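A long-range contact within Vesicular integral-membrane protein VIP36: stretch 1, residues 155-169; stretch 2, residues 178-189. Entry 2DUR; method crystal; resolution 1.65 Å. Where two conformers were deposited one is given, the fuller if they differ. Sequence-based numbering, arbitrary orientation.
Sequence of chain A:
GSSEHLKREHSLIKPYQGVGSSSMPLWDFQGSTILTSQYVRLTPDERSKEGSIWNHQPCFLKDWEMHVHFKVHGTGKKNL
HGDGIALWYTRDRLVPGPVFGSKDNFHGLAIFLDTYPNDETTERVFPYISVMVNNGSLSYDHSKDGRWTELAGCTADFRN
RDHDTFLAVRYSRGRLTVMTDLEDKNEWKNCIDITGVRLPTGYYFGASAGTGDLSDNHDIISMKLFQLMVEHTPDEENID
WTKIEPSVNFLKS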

ATOM      1  N   THR A 155     -11.081   6.625  -8.725  1.00 20.51           N
ATOM      2  CA  THR A 155     -10.833   5.718  -9.844  0.60 21.27           C
ATOM      3  C   THR A 155      -9.453   6.034 -10.447  1.00 21.05           C
ATOM      4  O   THR A 155      -9.010   7.194 -10.467  1.00 21.31           O
ATOM      5  N   ALA A 156      -8.746   4.988 -10.880  1.00 21.45           N
ATOM      6  CA  ALA A 156      -7.379   5.146 -11.417  1.00 21.79           C
ATOM      7  C   ALA A 156      -7.057   4.083 -12.461  1.00 22.98           C
ATOM      8  O   ALA A 156      -7.235   2.892 -12.216  1.00 22.59           O
ATOM      9  N   ASP A 157      -6.591   4.514 -13.636  1.00 23.01           N
ATOM     10  CA  ASP A 157      -6.368   3.592 -14.753  1.00 23.78           C
ATOM     11  C   ASP A 157      -4.916   3.149 -14.731  1.00 23.48           C
ATOM     12  O   ASP A 157      -4.056   3.743 -15.405  1.00 23.57           O
ATOM     13  N   PHE A 158      -4.609   2.141 -13.914  1.00 22.85           N
ATOM     14  CA  PHE A 158      -3.213   1.753 -13.736  1.00 23.28           C
ATOM     15  C   PHE A 158      -2.821   0.406 -14.336  1.00 23.71           C
ATOM     16  O   PHE A 158      -1.651   0.036 -14.281  1.00 25.26           O
ATOM     17  N   ARG A 159      -3.774  -0.316 -14.914  1.00 23.51           N
ATOM     18  CA  ARG A 159      -3.493  -1.660 -15.389  1.00 24.36           C
ATOM     19  C   ARG A 159      -3.041  -1.684 -16.843  1.00 24.17           C
ATOM     20  O   ARG A 159      -3.615  -0.982 -17.689  1.00 24.14           O
ATOM     21  N   ASN A 160      -2.020  -2.487 -17.121  1.00 24.23           N
ATOM     22  CA  ASN A 160      -1.620  -2.776 -18.504  1.00 24.58           C
ATOM     23  C   ASN A 160      -1.229  -1.508 -19.251  1.00 25.03           C
ATOM     24  O   ASN A 160      -1.580  -1.355 -20.434  1.00 25.92           O
ATOM     25  N   ARG A 161      -0.519  -0.615 -18.571  1.00 24.72           N
ATOM     26  CA  ARG A 161      -0.030   0.608 -19.213  1.00 25.93           C
ATOM     27  C   ARG A 161       1.294   0.382 -19.956  1.00 26.27           C
ATOM     28  O   ARG A 161       2.093  -0.462 -19.572  1.00 26.25           O
ATOM     29  N   ASP A 162       1.548   1.188 -20.991  1.00 28.33           N
ATOM     30  CA  ASP A 162       2.783   1.042 -21.787  1.00 29.07           C
ATOM     31  C   ASP A 162       4.005   1.798 -21.264  1.00 28.77           C
ATOM     32  O   ASP A 162       5.041   1.877 -21.940  1.00 29.44           O
ATOM     33  N   HIS A 163       3.893   2.332 -20.053  1.00 26.65           N
ATOM     34  CA  HIS A 163       4.928   3.135 -19.435  1.00 25.88           C
ATOM     35  C   HIS A 163       4.840   2.893 -17.934  1.00 25.23           C
ATOM     36  O   HIS A 163       3.836   2.329 -17.462  1.00 25.50           O
ATOM     37  N   ASP A 164       5.863   3.312 -17.196  1.00 25.10           N
ATOM     38  CA  ASP A 164       5.910   3.095 -15.743  1.00 24.45           C
ATOM     39  C   ASP A 164       4.744   3.769 -15.017  1.00 23.86           C
ATOM     40  O   ASP A 164       4.289   4.842 -15.411  1.00 23.80           O
ATOM     41  N   THR A 165       4.261   3.096 -13.970  1.00 21.80           N
ATOM     42  CA  THR A 165       3.167   3.589 -13.121  1.00 20.60           C
ATOM     43  C   THR A 165       3.653   3.679 -11.674  1.00 19.63           C
ATOM     44  O   THR A 165       4.323   2.759 -11.145  1.00 18.96           O
ATOM     45  N   PHE A 166       3.323   4.801 -11.028  1.00 18.42           N
ATOM     46  CA  PHE A 166       3.797   5.078  -9.669  1.00 17.49           C
ATOM     47  C   PHE A 166       2.671   5.567  -8.785  1.00 17.94           C
ATOM     48  O   PHE A 166       1.683   6.161  -9.274  1.00 18.29           O
ATOM     49  N   LEU A 167       2.841   5.302  -7.485  1.00 18.16           N
ATOM     50  CA  LEU A 167       1.939   5.830  -6.432  1.00 18.16           C
ATOM     51  C   LEU A 167       2.746   6.560  -5.383  1.00 18.18           C
ATOM     52  O   LEU A 167       3.846   6.154  -5.058  1.00 18.07           O
ATOM     53  N   ALA A 168       2.200   7.652  -4.843  1.00 17.98           N
ATOM     54  CA  ALA A 168       2.812   8.300  -3.700  1.00 17.00           C
ATOM     55  C   ALA A 168       1.818   8.321  -2.547  1.00 16.95           C
ATOM     56  O   ALA A 168       0.635   8.589  -2.756  1.00 17.77           O
ATOM     57  N   VAL A 169       2.311   7.991  -1.357  1.00 16.38           N
ATOM     58  CA  VAL A 169       1.511   8.062  -0.127  1.00 16.49           C
ATOM     59  C   VAL A 169       2.281   8.921   0.845  1.00 16.69           C
ATOM     60  O   VAL A 169       3.376   8.569   1.264  1.00 17.90           O
ATOM     61  N   VAL A 178      -2.733  10.677  -1.181  1.00 16.64           N
ATOM     62  CA  VAL A 178      -2.338   9.650  -2.146  1.00 17.16           C
ATOM     63  C   VAL A 178      -2.401  10.275  -3.527  1.00 17.67           C
ATOM     64  O   VAL A 178      -3.426  10.859  -3.891  1.00 16.85           O
ATOM     65  N   MET A 179      -1.301  10.170  -4.279  1.00 18.13           N
ATOM     66  CA  MET A 179      -1.214  10.717  -5.636  1.00 19.65           C
ATOM     67  C   MET A 179      -0.771   9.625  -6.602  1.00 18.00           C
ATOM     68  O   MET A 179      -0.160   8.652  -6.190  1.00 18.15           O
ATOM     69  N   THR A 180      -1.065   9.803  -7.884  1.00 18.10           N
ATOM     70  CA  THR A 180      -0.695   8.795  -8.872  1.00 19.08           C
ATOM     71  C   THR A 180       0.148   9.443  -9.973  1.00 18.54           C
ATOM     72  O   THR A 180       0.060  10.664 -10.214  1.00 18.70           O
ATOM     73  N   ASP A 181       0.943   8.608 -10.634  1.00 17.89           N
ATOM     74  CA  ASP A 181       1.681   9.014 -11.848  1.00 18.83           C
ATOM     75  C   ASP A 181       1.514   7.871 -12.835  1.00 18.89           C
ATOM     76  O   ASP A 181       2.306   6.936 -12.840  1.00 20.35           O
ATOM     77  N   LEU A 182       0.458   7.957 -13.629  1.00 19.88           N
ATOM     78  CA  LEU A 182       0.039   6.847 -14.492  1.00 21.79           C
ATOM     79  C   LEU A 182       0.034   7.144 -15.985  1.00 22.91           C
ATOM     80  O   LEU A 182      -0.147   6.223 -16.779  1.00 22.97           O
ATOM     81  N   GLU A 183       0.264   8.408 -16.344  1.00 24.02           N
ATOM     82  CA  GLU A 183       0.045   8.922 -17.706  1.00 25.82           C
ATOM     83  C   GLU A 183       1.333   9.312 -18.429  1.00 26.28           C
ATOM     84  O   GLU A 183       1.275   9.925 -19.514  1.00 26.60           O
ATOM     85  N   ASP A 184       2.472   8.964 -17.831  1.00 26.01           N
ATOM     86  CA  ASP A 184       3.807   9.216 -18.387  1.00 27.41           C
ATOM     87  C   ASP A 184       4.107  10.715 -18.489  1.00 27.90           C
ATOM     88  O   ASP A 184       4.810  11.165 -19.406  1.00 29.21           O
ATOM     89  N   LYS A 185       3.567  11.479 -17.540  1.00 27.50           N
ATOM     90  CA  LYS A 185       3.687  12.940 -17.542  1.00 27.18           C
ATOM     91  C   LYS A 185       4.662  13.433 -16.482  1.00 26.59           C
ATOM     92  O   LYS A 185       4.818  14.648 -16.297  1.00 25.46           O
ATOM     93  N   ASN A 186       5.309  12.499 -15.780  1.00 25.48           N
ATOM     94  CA  ASN A 186       6.267  12.837 -14.741  1.00 25.05           C
ATOM     95  C   ASN A 186       5.664  13.805 -13.708  1.00 24.41           C
ATOM     96  O   ASN A 186       6.296  14.765 -13.266  1.00 23.73           O
ATOM     97  N   GLU A 187       4.431  13.507 -13.302  1.00 23.69           N
ATOM     98  CA  GLU A 187       3.613  14.425 -12.516  1.00 23.31           C
ATOM     99  C   GLU A 187       2.795  13.607 -11.537  1.00 21.84           C
ATOM    100  O   GLU A 187       2.288  12.565 -11.933  1.00 20.74           O
ATOM    101  N   TRP A 188       2.675  14.091 -10.301  1.00 20.01           N
ATOM    102  CA  TRP A 188       1.754  13.495  -9.307  1.00 19.83           C
ATOM    103  C   TRP A 188       0.366  14.118  -9.454  1.00 20.21           C
ATOM    104  O   TRP A 188       0.215  15.326  -9.305  1.00 20.35           O
ATOM    105  N   LYS A 189      -0.648  13.295  -9.714  1.00 20.52           N
ATOM    106  CA  LYS A 189      -2.027  13.744  -9.818  1.00 20.29           C
ATOM    107  C   LYS A 189      -2.776  13.334  -8.553  1.00 20.39           C
ATOM    108  O   LYS A 189      -2.613  12.213  -8.088  1.00 19.27           O
TER

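The two stretches bury 835 Å² between them, partly through an antiparallel strand pairing and partly through the loops that precede and follow it. At the start of stretch 1, Thr155 lies out of reach, but Ala156 points toward the second stretch and its CB meets CD1 of Leu182 at 3.9 Å. Leu182, with chi1 m and chi2 t, gives up more area to the contact than any other residue.

Asp157 contributes mainly polar groups. Its OD2 accepts from water 1, at 2.8 Å from the water O, and the same water donates a weak bond to Glu183 OE2, 3.4 Å from the O of water 1. CB of Phe158 lies 3.7 Å from CD2 of Leu182, while the Phe158 ring (chi1 p) itself leads away from this contact. Arg159 and Asn160 make no contact, whereas Arg161 points toward stretch 2 and folds through three successive m rotamers. This brings its guanidinium alongside the Glu183 carboxylate in a two-pronged salt bridge, NH2 to OE1 at 2.9 Å and NH1 to OE2 at 3.0 Å, both nearly linear. Glu183 starts away from stretch 1, but its m, m side chain brings the carboxylate back. Arg161 NH1 also donates to Asp157 O at 2.8 Å, tying the loop to the same charged pair.

His163, chi1 p, also points in. Its NE2 donates to Leu182 O at 2.6 Å, a short bond near the ring plane, which leaves a ring face free to receive Asp184 CB, 3.7 Å from the ring centroid in a CH-pi contact. Beside it, water 2 lies 2.8 Å from Asp164 O and 2.8 Å from Asp181 OD1 and accepts from Asp184 N at 2.8 Å, so it bridges the stretches where the strands part. CB of Thr165 (p) then lies 3.7 Å from CD2 of Leu182.

Along the strands, side chains alternate between two faces. Phe166 (m) shares one with Ala168, Asp181 and Met179; its CB touches Trp188 CH2 at 3.7 Å, and its CD1 lies 3.4 Å from Asp181 OD2. Leu167 (t, p) turns to the other face, where CD1 meets Thr180 CG2 at 3.6 Å and Val178 CG1 at 4.0 Å. Ala168 carries little bulk but is well covered: its CB sits over the six-membered ring of Trp188, 3.6 Å from the centroid, and lies 3.9 Å from Met179 CE. The m rotamer of Trp188 accompanies a side chain whose end comes nearer to stretch 1 than its base.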

ATOM      1  CB  THR A 155     -11.982   5.740 -10.889  0.60 21.63           C
ATOM      2  OG1 THR A 155     -11.755   4.720 -11.880  0.60 22.00           O
ATOM      3  CG2 THR A 155     -12.116   7.106 -11.548  0.60 22.67           C
ATOM      4  CB  ALA A 156      -6.330   5.119 -10.287  1.00 22.52           C
ATOM      5  CB  ASP A 157      -6.731   4.305 -16.074  1.00 24.64           C
ATOM      6  CG  ASP A 157      -6.573   3.413 -17.301  1.00 26.96           C
ATOM      7  OD1 ASP A 157      -6.340   2.193 -17.156  1.00 28.10           O
ATOM      8  OD2 ASP A 157      -6.696   3.951 -18.429  1.00 30.79           O
ATOM      9  CB  PHE A 158      -2.775   1.836 -12.269  1.00 23.39           C
ATOM     10  CG  PHE A 158      -3.580   0.973 -11.337  1.00 22.67           C
ATOM     11  CD1 PHE A 158      -4.505   1.545 -10.485  1.00 22.03           C
ATOM     12  CD2 PHE A 158      -3.369  -0.412 -11.283  1.00 22.99           C
ATOM     13  CE1 PHE A 158      -5.258   0.746  -9.588  1.00 22.66           C
ATOM     14  CE2 PHE A 158      -4.103  -1.210 -10.395  1.00 23.37           C
ATOM     15  CZ  PHE A 158      -5.034  -0.641  -9.558  1.00 23.44           C
ATOM     16  CB  ARG A 159      -4.733  -2.527 -15.219  1.00 24.80           C
ATOM     17  CG  ARG A 159      -4.433  -3.955 -15.264  1.00 27.34           C
ATOM     18  CD  ARG A 159      -5.640  -4.762 -14.812  1.00 27.23           C
ATOM     19  NE  ARG A 159      -5.489  -6.086 -15.369  1.00 29.35           N
ATOM     20  CZ  ARG A 159      -5.745  -6.413 -16.627  1.00 29.97           C
ATOM     21  NH1 ARG A 159      -6.209  -5.502 -17.484  1.00 34.30           N
ATOM     22  NH2 ARG A 159      -5.538  -7.651 -17.027  1.00 30.25           N
ATOM     23  CB  ASN A 160      -2.751  -3.491 -19.266  1.00 24.92           C
ATOM     24  CG  ASN A 160      -2.756  -5.009 -19.043  1.00 25.24           C
ATOM     25  OD1 ASN A 160      -1.815  -5.572 -18.495  1.00 26.18           O
ATOM     26  ND2 ASN A 160      -3.816  -5.668 -19.485  1.00 28.71           N
ATOM     27  CB  ARG A 161       0.117   1.733 -18.179  1.00 25.28           C
ATOM     28  CG  ARG A 161      -1.145   2.007 -17.343  1.00 25.46           C
ATOM     29  CD  ARG A 161      -2.382   2.319 -18.193  1.00 25.67           C
ATOM     30  NE  ARG A 161      -2.155   3.480 -19.069  1.00 27.81           N
ATOM     31  CZ  ARG A 161      -2.517   4.738 -18.790  1.00 27.81           C
ATOM     32  NH1 ARG A 161      -3.159   5.051 -17.660  1.00 25.54           N
ATOM     33  NH2 ARG A 161      -2.242   5.707 -19.661  1.00 26.26           N
ATOM     34  CB  ASP A 162       2.516   1.405 -23.242  1.00 30.71           C
ATOM     35  CG  ASP A 162       1.539   0.452 -23.904  1.00 33.84           C
ATOM     36  OD1 ASP A 162       1.489  -0.734 -23.495  1.00 39.27           O
ATOM     37  OD2 ASP A 162       0.818   0.888 -24.831  1.00 39.63           O
ATOM     38  CB  HIS A 163       4.678   4.624 -19.749  1.00 25.44           C
ATOM     39  CG  HIS A 163       3.250   5.044 -19.569  1.00 25.25           C
ATOM     40  ND1 HIS A 163       2.386   5.227 -20.626  1.00 25.17           N
ATOM     41  CD2 HIS A 163       2.528   5.299 -18.448  1.00 24.10           C
ATOM     42  CE1 HIS A 163       1.199   5.581 -20.172  1.00 26.71           C
ATOM     43  NE2 HIS A 163       1.257   5.632 -18.850  1.00 24.24           N
ATOM     44  CB  ASP A 164       7.249   3.546 -15.160  1.00 25.36           C
ATOM     45  CG  ASP A 164       8.420   2.722 -15.662  1.00 27.37           C
ATOM     46  OD1 ASP A 164       8.219   1.572 -16.095  1.00 28.70           O
ATOM     47  OD2 ASP A 164       9.555   3.234 -15.590  1.00 33.18           O
ATOM     48  CB  THR A 165       1.924   2.656 -13.197  1.00 20.58           C
ATOM     49  OG1 THR A 165       2.331   1.294 -12.948  1.00 19.18           O
ATOM     50  CG2 THR A 165       1.241   2.762 -14.547  1.00 21.28           C
ATOM     51  CB  PHE A 166       4.869   6.186  -9.641  1.00 17.83           C
ATOM     52  CG  PHE A 166       6.035   5.937 -10.543  1.00 18.31           C
ATOM     53  CD1 PHE A 166       5.967   6.318 -11.891  1.00 20.08           C
ATOM     54  CD2 PHE A 166       7.217   5.422 -10.030  1.00 20.26           C
ATOM     55  CE1 PHE A 166       7.056   6.115 -12.748  1.00 20.92           C
ATOM     56  CE2 PHE A 166       8.319   5.202 -10.888  1.00 21.79           C
ATOM     57  CZ  PHE A 166       8.221   5.566 -12.246  1.00 18.56           C
ATOM     58  CB  LEU A 167       1.173   4.662  -5.769  1.00 18.44           C
ATOM     59  CG  LEU A 167      -0.102   5.063  -5.024  1.00 21.65           C
ATOM     60  CD1 LEU A 167      -1.172   5.315  -6.030  1.00 21.80           C
ATOM     61  CD2 LEU A 167      -0.508   3.931  -4.094  1.00 23.92           C
ATOM     62  CB  ALA A 168       3.246   9.718  -4.058  1.00 18.11           C
ATOM     63  CB  VAL A 169       1.277   6.659   0.490  1.00 16.24           C
ATOM     64  CG1 VAL A 169       0.432   6.795   1.758  1.00 16.58           C
ATOM     65  CG2 VAL A 169       0.590   5.704  -0.534  1.00 16.32           C
ATOM     66  CB  VAL A 178      -3.296   8.421  -2.084  1.00 16.86           C
ATOM     67  CG1 VAL A 178      -2.843   7.348  -3.064  1.00 17.56           C
ATOM     68  CG2 VAL A 178      -3.358   7.874  -0.657  1.00 17.91           C
ATOM     69  CB  MET A 179      -0.228  11.885  -5.663  1.00 19.00           C
ATOM     70  CG  MET A 179      -0.555  12.928  -4.621  1.00 21.77           C
ATOM     71  SD  MET A 179       0.620  14.293  -4.551  1.00 29.61           S
ATOM     72  CE  MET A 179       2.058  13.478  -3.851  1.00 32.74           C
ATOM     73  CB  THR A 180      -1.931   8.150  -9.506  1.00 19.61           C
ATOM     74  OG1 THR A 180      -2.704   9.139 -10.177  1.00 22.23           O
ATOM     75  CG2 THR A 180      -2.837   7.487  -8.436  1.00 19.82           C
ATOM     76  CB  ASP A 181       3.142   9.308 -11.518  1.00 18.06           C
ATOM     77  CG  ASP A 181       4.020   9.534 -12.773  1.00 19.95           C
ATOM     78  OD1 ASP A 181       3.486   9.648 -13.894  1.00 22.47           O
ATOM     79  OD2 ASP A 181       5.251   9.542 -12.587  1.00 23.25           O
ATOM     80  CB  LEU A 182      -1.355   6.348 -14.096  1.00 22.11           C
ATOM     81  CG  LEU A 182      -1.618   6.091 -12.606  1.00 22.36           C
ATOM     82  CD1 LEU A 182      -3.112   5.832 -12.392  1.00 23.00           C
ATOM     83  CD2 LEU A 182      -0.766   4.953 -12.061  1.00 22.50           C
ATOM     84  CB  GLU A 183      -0.887  10.140 -17.659  1.00 26.16           C
ATOM     85  CG  GLU A 183      -2.266   9.890 -17.083  1.00 28.38           C
ATOM     86  CD  GLU A 183      -2.957   8.677 -17.671  1.00 31.26           C
ATOM     87  OE1 GLU A 183      -2.880   8.453 -18.905  1.00 29.81           O
ATOM     88  OE2 GLU A 183      -3.600   7.936 -16.890  1.00 33.02           O
ATOM     89  CB  ASP A 184       3.983   8.514 -19.747  1.00 27.45           C
ATOM     90  CG  ASP A 184       5.432   8.197 -20.058  1.00 28.75           C
ATOM     91  OD1 ASP A 184       5.764   8.059 -21.262  1.00 33.38           O
ATOM     92  OD2 ASP A 184       6.259   8.094 -19.133  1.00 31.28           O
ATOM     93  CB  LYS A 185       2.325  13.596 -17.325  1.00 28.01           C
ATOM     94  CG  LYS A 185       1.352  13.465 -18.492  1.00 31.34           C
ATOM     95  CD  LYS A 185       0.052  14.176 -18.170  1.00 36.08           C
ATOM     96  CE  LYS A 185      -1.027  13.818 -19.178  1.00 39.13           C
ATOM     97  NZ  LYS A 185      -2.357  14.364 -18.786  1.00 41.53           N
ATOM     98  CB  ASN A 186       7.554  13.417 -15.364  1.00 25.55           C
ATOM     99  CG  ASN A 186       8.694  13.480 -14.376  1.00 25.57           C
ATOM    100  OD1 ASN A 186       8.892  12.568 -13.570  1.00 29.29           O
ATOM    101  ND2 ASN A 186       9.453  14.570 -14.427  1.00 29.54           N
ATOM    102  CB  GLU A 187       2.627  15.032 -13.478  1.00 24.58           C
ATOM    103  CG  GLU A 187       1.916  16.238 -13.079  1.00 29.54           C
ATOM    104  CD  GLU A 187       1.439  16.928 -14.336  1.00 32.19           C
ATOM    105  OE1 GLU A 187       0.349  16.581 -14.827  1.00 31.93           O
ATOM    106  OE2 GLU A 187       2.216  17.752 -14.880  1.00 37.53           O
ATOM    107  CB  TRP A 188       2.246  13.740  -7.893  1.00 19.72           C
ATOM    108  CG  TRP A 188       3.530  13.043  -7.513  1.00 19.68           C
ATOM    109  CD1 TRP A 188       4.686  13.630  -7.086  1.00 20.71           C
ATOM    110  CD2 TRP A 188       3.769  11.632  -7.505  1.00 17.59           C
ATOM    111  NE1 TRP A 188       5.633  12.677  -6.807  1.00 20.65           N
ATOM    112  CE2 TRP A 188       5.099  11.438  -7.062  1.00 20.71           C
ATOM    113  CE3 TRP A 188       2.987  10.512  -7.828  1.00 19.68           C
ATOM    114  CZ2 TRP A 188       5.675  10.163  -6.948  1.00 22.18           C
ATOM    115  CZ3 TRP A 188       3.561   9.250  -7.727  1.00 20.02           C
ATOM    116  CH2 TRP A 188       4.885   9.085  -7.279  1.00 20.46           C
ATOM    117  CB  LYS A 189      -2.675  13.074 -11.034  1.00 20.96           C
ATOM    118  CG  LYS A 189      -4.154  13.371 -11.224  1.00 23.11           C
ATOM    119  CD  LYS A 189      -4.781  12.397 -12.209  1.00 29.72           C
ATOM    120  CE  LYS A 189      -6.160  12.845 -12.700  1.00 33.77           C
ATOM    121  NZ  LYS A 189      -6.847  13.850 -11.829  1.00 37.23           N
TER
HETATM  122  O   HOH W   1      -6.195   6.709 -18.762  1.00 45.37           O
HETATM  123  O   HOH W   2       3.274   7.481 -15.643  1.00 24.50           O
HETATM  124  O   HOH W   3       6.353   6.942 -16.593  1.00 27.32           O